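Local structure of glutamic acid/alanine-rich protein (Trypanosoma congolense, 2Y44) at residues C9-A12 against R13-A17; S24-A27 against A28-S32; K161-K164 against S165-D168. The protein is a surface protein of the parasite whose exact role is not established, represented here by its largely helical ectodomain. All coordinates share one frame; numbering follows the deposited sequence.

Contact 1. Residues C9-A12 against R13-A17; sequences CDVA and RQLRA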
ATOM      1  N   CYS A   9      16.940   7.918  10.691  1.00 14.67           N
ATOM      2  CA  CYS A   9      17.055   6.510  10.320  1.00 15.83           C
ATOM      3  C   CYS A   9      15.683   5.827  10.248  1.00 14.16           C
ATOM      4  O   CYS A   9      15.410   5.107   9.299  1.00 14.28           O
ATOM      5  CB  CYS A   9      17.940   5.752  11.317  1.00 16.63           C
ATOM      6  SG  CYS A   9      17.983   4.028  10.870  1.00 16.77           S
ATOM      7  N   ASP A  10      14.820   6.061  11.244  1.00 12.14           N
ATOM      8  CA  ASP A  10      13.480   5.524  11.216  1.00 14.57           C
ATOM      9  C   ASP A  10      12.722   5.982   9.983  1.00 13.37           C
ATOM     10  O   ASP A  10      12.031   5.186   9.341  1.00 13.37           O
ATOM     11  CB  ASP A  10      12.736   5.895  12.495  1.00 13.79           C
ATOM     12  CG  ASP A  10      13.373   5.276  13.750  1.00 18.86           C
ATOM     13  OD1 ASP A  10      14.172   4.313  13.638  1.00 19.23           O
ATOM     14  OD2 ASP A  10      12.972   5.688  14.877  1.00 21.32           O
ATOM     15  N   VAL A  11      12.850   7.272   9.639  1.00 12.38           N
ATOM     16  CA  VAL A  11      12.211   7.742   8.407  1.00 12.67           C
ATOM     17  C   VAL A  11      12.795   6.986   7.198  1.00 12.36           C
ATOM     18  O   VAL A  11      12.055   6.514   6.358  1.00 14.69           O
ATOM     19  CB  VAL A  11      12.395   9.264   8.246  1.00 11.88           C
ATOM     20  CG1 VAL A  11      12.057   9.731   6.825  1.00 16.64           C
ATOM     21  CG2 VAL A  11      11.468   9.954   9.229  1.00 11.98           C
ATOM     22  N   ALA A  12      14.123   6.904   7.110  1.00 13.62           N
ATOM     23  CA  ALA A  12      14.736   6.234   5.974  1.00 12.70           C
ATOM     24  C   ALA A  12      14.251   4.784   5.833  1.00 12.87           C
ATOM     25  O   ALA A  12      13.950   4.342   4.729  1.00 13.46           O
ATOM     26  CB  ALA A  12      16.250   6.280   6.084  1.00 12.90           C
ATOM     27  N   ARG A  13      14.131   4.069   6.948  1.00 15.75           N
ATOM     28  CA  ARG A  13      13.640   2.649   6.906  1.00 15.03           C
ATOM     29  C   ARG A  13      12.197   2.546   6.421  1.00 17.33           C
ATOM     30  O   ARG A  13      11.822   1.612   5.689  1.00 16.36           O
ATOM     31  CB  ARG A  13      13.776   1.993   8.292  1.00 16.18           C
ATOM     32  CG  ARG A  13      15.248   1.801   8.708  1.00 16.23           C
ATOM     33  CD  ARG A  13      15.450   0.380   9.193  1.00 25.20           C
ATOM     34  NE  ARG A  13      16.856   0.015   9.392  1.00 25.92           N
ATOM     35  CZ  ARG A  13      17.509   0.145  10.546  1.00 27.78           C
ATOM     36  NH1 ARG A  13      16.915   0.715  11.595  1.00 28.33           N
ATOM     37  NH2 ARG A  13      18.741  -0.338  10.657  1.00 23.90           N
ATOM     38  N   GLN A  14      11.371   3.505   6.845  1.00 15.27           N
ATOM     39  CA  GLN A  14      10.009   3.639   6.304  1.00 16.11           C
ATOM     40  C   GLN A  14       9.996   3.875   4.796  1.00 15.84           C
ATOM     41  O   GLN A  14       9.310   3.170   4.064  1.00 16.38           O
ATOM     42  CB  GLN A  14       9.213   4.732   7.055  1.00 14.36           C
ATOM     43  CG  GLN A  14       9.075   4.478   8.551  1.00 15.50           C
ATOM     44  CD  GLN A  14       8.065   3.377   8.887  1.00 16.77           C
ATOM     45  OE1 GLN A  14       8.349   2.458   9.678  1.00 23.90           O
ATOM     46  NE2 GLN A  14       6.889   3.476   8.314  1.00 12.69           N
ATOM     47  N   LEU A  15      10.731   4.889   4.330  1.00 14.52           N
ATOM     48  CA  LEU A  15      10.858   5.152   2.913  1.00 14.03           C
ATOM     49  C   LEU A  15      11.366   3.927   2.127  1.00 14.04           C
ATOM     50  O   LEU A  15      10.840   3.579   1.074  1.00 15.29           O
ATOM     51  CB  LEU A  15      11.775   6.355   2.681  1.00 12.83           C
ATOM     52  CG  LEU A  15      11.260   7.707   3.190  1.00 12.12           C
ATOM     53  CD1 LEU A  15      12.335   8.768   3.038  1.00 15.45           C
ATOM     54  CD2 LEU A  15       9.937   8.125   2.514  1.00 14.91           C
ATOM     55  N   ARG A  16      12.424   3.289   2.617  1.00 15.52           N
ATOM     56  CA  ARG A  16      12.936   2.099   1.938  1.00 15.79           C
ATOM     57  C   ARG A  16      11.929   0.937   1.836  1.00 17.91           C
ATOM     58  O   ARG A  16      12.092   0.035   0.993  1.00 18.06           O
ATOM     59  CB  ARG A  16      14.213   1.598   2.646  1.00 14.97           C
ATOM     60  CG  ARG A  16      15.321   2.608   2.610  1.00 17.55           C
ATOM     61  CD  ARG A  16      16.388   2.207   3.596  1.00 16.28           C
ATOM     62  NE  ARG A  16      17.441   3.211   3.740  1.00 15.16           N
ATOM     63  CZ  ARG A  16      18.319   3.201   4.752  1.00 15.13           C
ATOM     64  NH1 ARG A  16      18.224   2.278   5.729  1.00 15.64           N
ATOM     65  NH2 ARG A  16      19.239   4.150   4.840  1.00 20.66           N
ATOM     66  N   ALA A  17      10.870   0.984   2.636  1.00 17.12           N
ATOM     67  CA  ALA A  17       9.910  -0.107   2.686  1.00 19.00           C
ATOM     68  C   ALA A  17       8.757   0.106   1.705  1.00 19.68           C
ATOM     69  O   ALA A  17       7.965  -0.800   1.519  1.00 19.51           O
ATOM     70  CB  ALA A  17       9.380  -0.325   4.110  1.00 19.53           C
TER
HETATM   71  O   HOH W   1      11.143   2.875  10.853  1.00 26.32           O
HETATM   72  O   HOH W   2      14.254   1.936  12.213  1.00 29.81           O
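The backbone carbonyl oxygen of Asp-10 is gripped twice: Gln-14 N donates to Asp-10 O at 3.1 Å, and a water donates to it at 2.9 Å from that oxygen. The same water gives its other hydrogen to Gln-14 OE1, closing a small bridge between the side-chain amide and the turn beneath it. Gln-14 reaches the water because its chain bends at CG (chi2 -75°); its NE2 goes instead to Ser-133 OG. A second water spans the gap between Asp-10 OD1 and Arg-13 NH1, at the edge of the guanidinium and in its plane, so the opposite charges meet through solvent. Arg-13 N to Cys-9 O, Leu-15 N to Val-11 O and Arg-16 N to Ala-12 O complete the i to i+4 bonding of alpha helix 2-16 near its C-terminal end. One turn apart, Cys-9 SG lies over one face of the Arg-13 guanidinium, displaced toward the rim, 3.6 Å from NH1. This sulfur forms the disulfide with Cys-122, and Arg-13 NE binds Thr-123 O nearby. Arg-16 repeats the pattern: Ala-12 CB lies over a guanidinium face, again toward the rim, 3.9 Å from Arg-16 NH2, which also forms a salt bridge with Asp-100, while NH1 binds Cys-122 O. The side chains of Val-11 and Leu-15 lie side by side, pointing the same way, with Val-11 CG1 3.9 Å from Leu-15 CD1, Val-11 against Phe-138 and Leu-15 against Ile-96.

Contact 2. Residues S24-A27 against A28-S32; sequences SAVA and AVVSS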
ATOM      1  N   SER A  24       3.213  -5.452  -2.445  1.00 16.94           N
ATOM      2  CA  SER A  24       2.368  -6.277  -1.587  1.00 19.12           C
ATOM      3  C   SER A  24       0.904  -5.885  -1.742  1.00 19.19           C
ATOM      4  O   SER A  24       0.051  -6.755  -1.882  1.00 15.08           O
ATOM      5  CB  SER A  24       2.789  -6.146  -0.111  1.00 19.86           C
ATOM      6  OG  SER A  24       1.933  -6.898   0.747  1.00 31.51           O
ATOM      7  N   ALA A  25       0.632  -4.578  -1.779  1.00 18.34           N
ATOM      8  CA  ALA A  25      -0.748  -4.113  -1.910  1.00 18.64           C
ATOM      9  C   ALA A  25      -1.307  -4.530  -3.256  1.00 17.63           C
ATOM     10  O   ALA A  25      -2.445  -5.004  -3.337  1.00 18.68           O
ATOM     11  CB  ALA A  25      -0.859  -2.587  -1.686  1.00 18.52           C
ATOM     12  N   VAL A  26      -0.518  -4.350  -4.326  1.00 16.47           N
ATOM     13  CA  VAL A  26      -0.963  -4.762  -5.656  1.00 16.46           C
ATOM     14  C   VAL A  26      -1.267  -6.257  -5.682  1.00 17.19           C
ATOM     15  O   VAL A  26      -2.318  -6.688  -6.192  1.00 16.08           O
ATOM     16  CB  VAL A  26       0.051  -4.345  -6.758  1.00 14.68           C
ATOM     17  CG1 VAL A  26      -0.299  -4.986  -8.099  1.00 15.87           C
ATOM     18  CG2 VAL A  26       0.048  -2.777  -6.854  1.00 14.78           C
ATOM     19  N   ALA A  27      -0.386  -7.042  -5.066  1.00 15.18           N
ATOM     20  CA  ALA A  27      -0.558  -8.498  -5.097  1.00 16.83           C
ATOM     21  C   ALA A  27      -1.847  -8.874  -4.355  1.00 17.38           C
ATOM     22  O   ALA A  27      -2.584  -9.764  -4.824  1.00 17.18           O
ATOM     23  CB  ALA A  27       0.646  -9.198  -4.445  1.00 17.84           C
ATOM     24  N   ALA A  28      -2.114  -8.193  -3.239  1.00 17.11           N
ATOM     25  CA  ALA A  28      -3.377  -8.403  -2.506  1.00 16.87           C
ATOM     26  C   ALA A  28      -4.604  -8.092  -3.375  1.00 17.15           C
ATOM     27  O   ALA A  28      -5.596  -8.824  -3.309  1.00 17.96           O
ATOM     28  CB  ALA A  28      -3.423  -7.602  -1.249  1.00 17.63           C
ATOM     29  N   VAL A  29      -4.577  -6.956  -4.087  1.00 14.53           N
ATOM     30  CA  VAL A  29      -5.717  -6.531  -4.913  1.00 14.18           C
ATOM     31  C   VAL A  29      -5.917  -7.520  -6.078  1.00 15.76           C
ATOM     32  O   VAL A  29      -7.046  -7.900  -6.428  1.00 14.66           O
ATOM     33  CB  VAL A  29      -5.492  -5.107  -5.455  1.00 14.31           C
ATOM     34  CG1 VAL A  29      -6.462  -4.784  -6.589  1.00 17.97           C
ATOM     35  CG2 VAL A  29      -5.631  -4.099  -4.315  1.00 15.96           C
ATOM     36  N   VAL A  30      -4.812  -7.904  -6.693  1.00 13.53           N
ATOM     37  CA  VAL A  30      -4.844  -8.899  -7.772  1.00 16.01           C
ATOM     38  C   VAL A  30      -5.448 -10.209  -7.282  1.00 15.24           C
ATOM     39  O   VAL A  30      -6.254 -10.809  -8.007  1.00 17.57           O
ATOM     40  CB  VAL A  30      -3.431  -9.133  -8.380  1.00 15.67           C
ATOM     41  CG1 VAL A  30      -3.369 -10.451  -9.205  1.00 19.17           C
ATOM     42  CG2 VAL A  30      -3.034  -7.943  -9.225  1.00 17.13           C
ATOM     43  N   SER A  31      -5.057 -10.672  -6.090  1.00 15.45           N
ATOM     44  CA  SER A  31      -5.644 -11.930  -5.561  1.00 18.87           C
ATOM     45  C   SER A  31      -7.151 -11.744  -5.318  1.00 16.96           C
ATOM     46  O   SER A  31      -7.957 -12.645  -5.608  1.00 16.69           O
ATOM     47  CB  SER A  31      -4.947 -12.393  -4.291  1.00 20.69           C
ATOM     48  OG  SER A  31      -5.552 -13.570  -3.767  1.00 25.96           O
ATOM     49  N   SER A  32      -7.524 -10.615  -4.735  1.00 18.22           N
ATOM     50  CA  SER A  32      -8.947 -10.334  -4.531  1.00 16.36           C
ATOM     51  C   SER A  32      -9.731 -10.366  -5.831  1.00 17.29           C
ATOM     52  O   SER A  32     -10.844 -10.906  -5.870  1.00 16.22           O
ATOM     53  CB  SER A  32      -9.188  -8.985  -3.832  1.00 17.49           C
ATOM     54  OG  SER A  32      -8.739  -9.023  -2.493  1.00 18.65           O
TER
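Val-30 N donates to Val-26 O at 2.8 Å in the straightest of the four backbone bonds that join 24-27 to 28-32, its N-H...O angle being 171°. Ala-28 N to Ser-24 O, Val-29 N to Ala-25 O and Ser-31 N to Ala-27 O complete the i to i+4 set of a regular alpha helix. Side chains settle on these same carbonyls: Val-30 CG2 rests 3.4 Å from Val-26 O, and Val-29 CG2 lies 3.5 Å from Ala-25 O. In Val-30 this branch stands beside the backbone N, with CG1 anti to it (chi1 163°), which turns CG2 back toward the preceding turn. There it meets Val-26 CG1 at 4.2 Å, a loose apolar touch between two valines that cross obliquely. Residues 24-32 belong to the long helix 18-53 in the elongated helical bundle of the ectodomain. Val-26 leans on Arg-82 and Ala-85 of helix 57-107, and Val-29 on Val-77 and Val-78 of the same helix. Toward helix 149-183, Ala-25 packs on Val-170 and Val-29 on Ala-173.

Contact 3. Residues K161-K164 against S165-D168; sequences KGLK and SLED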
ATOM      1  N   LYS A 161      -0.260  10.004   2.022  1.00 15.38           N
ATOM      2  CA  LYS A 161      -1.401  10.016   1.107  1.00 16.97           C
ATOM      3  C   LYS A 161      -1.308   8.856   0.143  1.00 14.63           C
ATOM      4  O   LYS A 161      -2.298   8.154  -0.088  1.00 14.85           O
ATOM      5  CB  LYS A 161      -1.431  11.330   0.324  1.00 16.30           C
ATOM      6  CG  LYS A 161      -2.685  11.483  -0.560  1.00 24.39           C
ATOM      7  CD  LYS A 161      -3.149  12.937  -0.711  1.00 34.24           C
ATOM      8  CE  LYS A 161      -3.908  13.143  -2.027  1.00 41.11           C
ATOM      9  NZ  LYS A 161      -4.595  11.883  -2.453  1.00 43.69           N
ATOM     10  N   GLY A 162      -0.112   8.627  -0.407  1.00 14.67           N
ATOM     11  CA  GLY A 162      -0.018   7.586  -1.448  1.00 14.82           C
ATOM     12  C   GLY A 162      -0.223   6.206  -0.852  1.00 16.40           C
ATOM     13  O   GLY A 162      -0.857   5.308  -1.479  1.00 15.41           O
ATOM     14  N   LEU A 163       0.300   6.012   0.359  1.00 16.75           N
ATOM     15  CA  LEU A 163       0.117   4.729   1.046  1.00 19.12           C
ATOM     16  C   LEU A 163      -1.336   4.524   1.493  1.00 19.91           C
ATOM     17  O   LEU A 163      -1.870   3.424   1.355  1.00 17.59           O
ATOM     18  CB  LEU A 163       1.087   4.568   2.234  1.00 21.91           C
ATOM     19  CG  LEU A 163       1.313   3.149   2.788  1.00 27.86           C
ATOM     20  CD1 LEU A 163       1.540   2.155   1.669  1.00 25.01           C
ATOM     21  CD2 LEU A 163       2.493   3.087   3.752  1.00 31.24           C
ATOM     22  N   LYS A 164      -1.983   5.579   1.995  1.00 19.93           N
ATOM     23  CA  LYS A 164      -3.422   5.492   2.296  1.00 19.77           C
ATOM     24  C   LYS A 164      -4.244   5.066   1.057  1.00 19.81           C
ATOM     25  O   LYS A 164      -5.241   4.317   1.179  1.00 18.63           O
ATOM     26  CB  LYS A 164      -3.963   6.836   2.808  1.00 19.15           C
ATOM     27  CG  LYS A 164      -3.606   7.105   4.261  1.00 24.49           C
ATOM     28  CD  LYS A 164      -4.197   8.418   4.703  1.00 27.82           C
ATOM     29  CE  LYS A 164      -4.089   8.577   6.219  1.00 31.93           C
ATOM     30  NZ  LYS A 164      -4.440   9.956   6.667  1.00 33.04           N
ATOM     31  N   SER A 165      -3.861   5.578  -0.109  1.00 15.16           N
ATOM     32  CA  SER A 165      -4.559   5.210  -1.372  1.00 17.53           C
ATOM     33  C   SER A 165      -4.451   3.726  -1.571  1.00 16.28           C
ATOM     34  O   SER A 165      -5.432   3.087  -1.950  1.00 17.04           O
ATOM     35  CB  SER A 165      -4.009   5.926  -2.603  1.00 18.31           C
ATOM     36  OG  SER A 165      -4.362   7.294  -2.597  1.00 24.89           O
ATOM     37  N   LEU A 166      -3.237   3.176  -1.391  1.00 14.39           N
ATOM     38  CA  LEU A 166      -3.060   1.734  -1.655  1.00 14.32           C
ATOM     39  C   LEU A 166      -3.795   0.920  -0.596  1.00 15.18           C
ATOM     40  O   LEU A 166      -4.383  -0.125  -0.894  1.00 15.17           O
ATOM     41  CB  LEU A 166      -1.570   1.363  -1.606  1.00 15.44           C
ATOM     42  CG  LEU A 166      -0.844   1.759  -2.875  1.00 16.53           C
ATOM     43  CD1 LEU A 166       0.670   1.820  -2.615  1.00 17.76           C
ATOM     44  CD2 LEU A 166      -1.210   0.756  -4.014  1.00 17.44           C
ATOM     45  N   GLU A 167      -3.831   1.437   0.634  1.00 15.70           N
ATOM     46  CA  GLU A 167      -4.566   0.762   1.722  1.00 17.48           C
ATOM     47  C   GLU A 167      -6.051   0.780   1.409  1.00 16.02           C
ATOM     48  O   GLU A 167      -6.729  -0.223   1.611  1.00 18.64           O
ATOM     49  CB  GLU A 167      -4.291   1.414   3.090  1.00 19.66           C
ATOM     50  CG  GLU A 167      -2.906   1.083   3.645  1.00 17.06           C
ATOM     51  CD  GLU A 167      -2.432   2.092   4.689  1.00 19.62           C
ATOM     52  OE1 GLU A 167      -3.162   3.074   4.965  1.00 18.02           O
ATOM     53  OE2 GLU A 167      -1.315   1.891   5.215  1.00 19.90           O
ATOM     54  N   ASP A 168      -6.536   1.885   0.850  1.00 16.56           N
ATOM     55  CA  ASP A 168      -7.957   1.950   0.448  1.00 16.64           C
ATOM     56  C   ASP A 168      -8.190   1.003  -0.714  1.00 14.93           C
ATOM     57  O   ASP A 168      -9.182   0.286  -0.765  1.00 17.09           O
ATOM     58  CB  ASP A 168      -8.377   3.348   0.031  1.00 17.77           C
ATOM     59  CG  ASP A 168      -9.887   3.467  -0.170  1.00 25.79           C
ATOM     60  OD1 ASP A 168     -10.649   3.170   0.782  1.00 33.17           O
ATOM     61  OD2 ASP A 168     -10.314   3.792  -1.293  1.00 32.50           O
TER
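Glu-167 folds back over the preceding turn and crosses both Leu-163 and Lys-164. One carboxylate oxygen, OE2, lies 3.8 Å from Leu-163 CG; the other, OE1, comes to 3.6 Å from Lys-164 CA and 4.1 Å from Lys-164 CG. The acid therefore meets carbon, touching the base of the lysine and the branch point of the leucine. With CG set beside its backbone N (chi1 -74°) and the chain extended beyond it, the carboxylate is carried back along the helix, and Glu-167 CG passes 3.4 Å from Leu-163 O. Its polar end is held from outside: OE1 is hydrogen-bonded to Ser-131 OG, which helps hold the carboxylate in this position.

Beneath these side chains the backbone is alpha-helical. Glu-167 N donates to Leu-163 O and Asp-168 N to Lys-164 O, the latter at 2.8 Å. Lys-161 O takes two hydrogens from one residue, a sound bond from Ser-165 N at 3.0 Å and a weak one from Ser-165 OG at 3.4 Å; the serine hydroxyl thus turns back onto its own helix. On the buried side Leu-163 CD1 and Leu-166 CD1 approach only to 4.4 Å, and each leucine finds further packing outside this helix. Asp-168 stands out from the helix, its end led away from 161-164 with CG anti to the backbone N, and its OD1 forms a salt bridge with Arg-171 NH2.

Leu-163 packs on Leu-134 of helix 131-144 and on Val-129 in the loop before it. Leu-166 enters between two long helices of the bundle, touching Ser-22 of helix 18-53 and His-84, Ala-85 and Leu-88 of helix 57-107.

Contacts 2 and 3 meet directly: Ala-25 CB and Leu-166 CB pack at 4.0 Å, joining helix 18-53 to helix 149-183, with the contact centres about 13 Å apart. Contact 1 touches neither; its nearest atoms stay about 6 Å from contact 3 and about 8 Å from contact 2, although helix 18-53 follows helix 2-16 directly in the chain. Shared neighbours link them instead. Helix 57-107 packs against all three, and Leu-134 receives both Gln-14 of contact 1 and Leu-163 of contact 3. A glycerol, probably from the crystallisation liquor, lies about 4 Å from the Arg-16 side chain in contact 1.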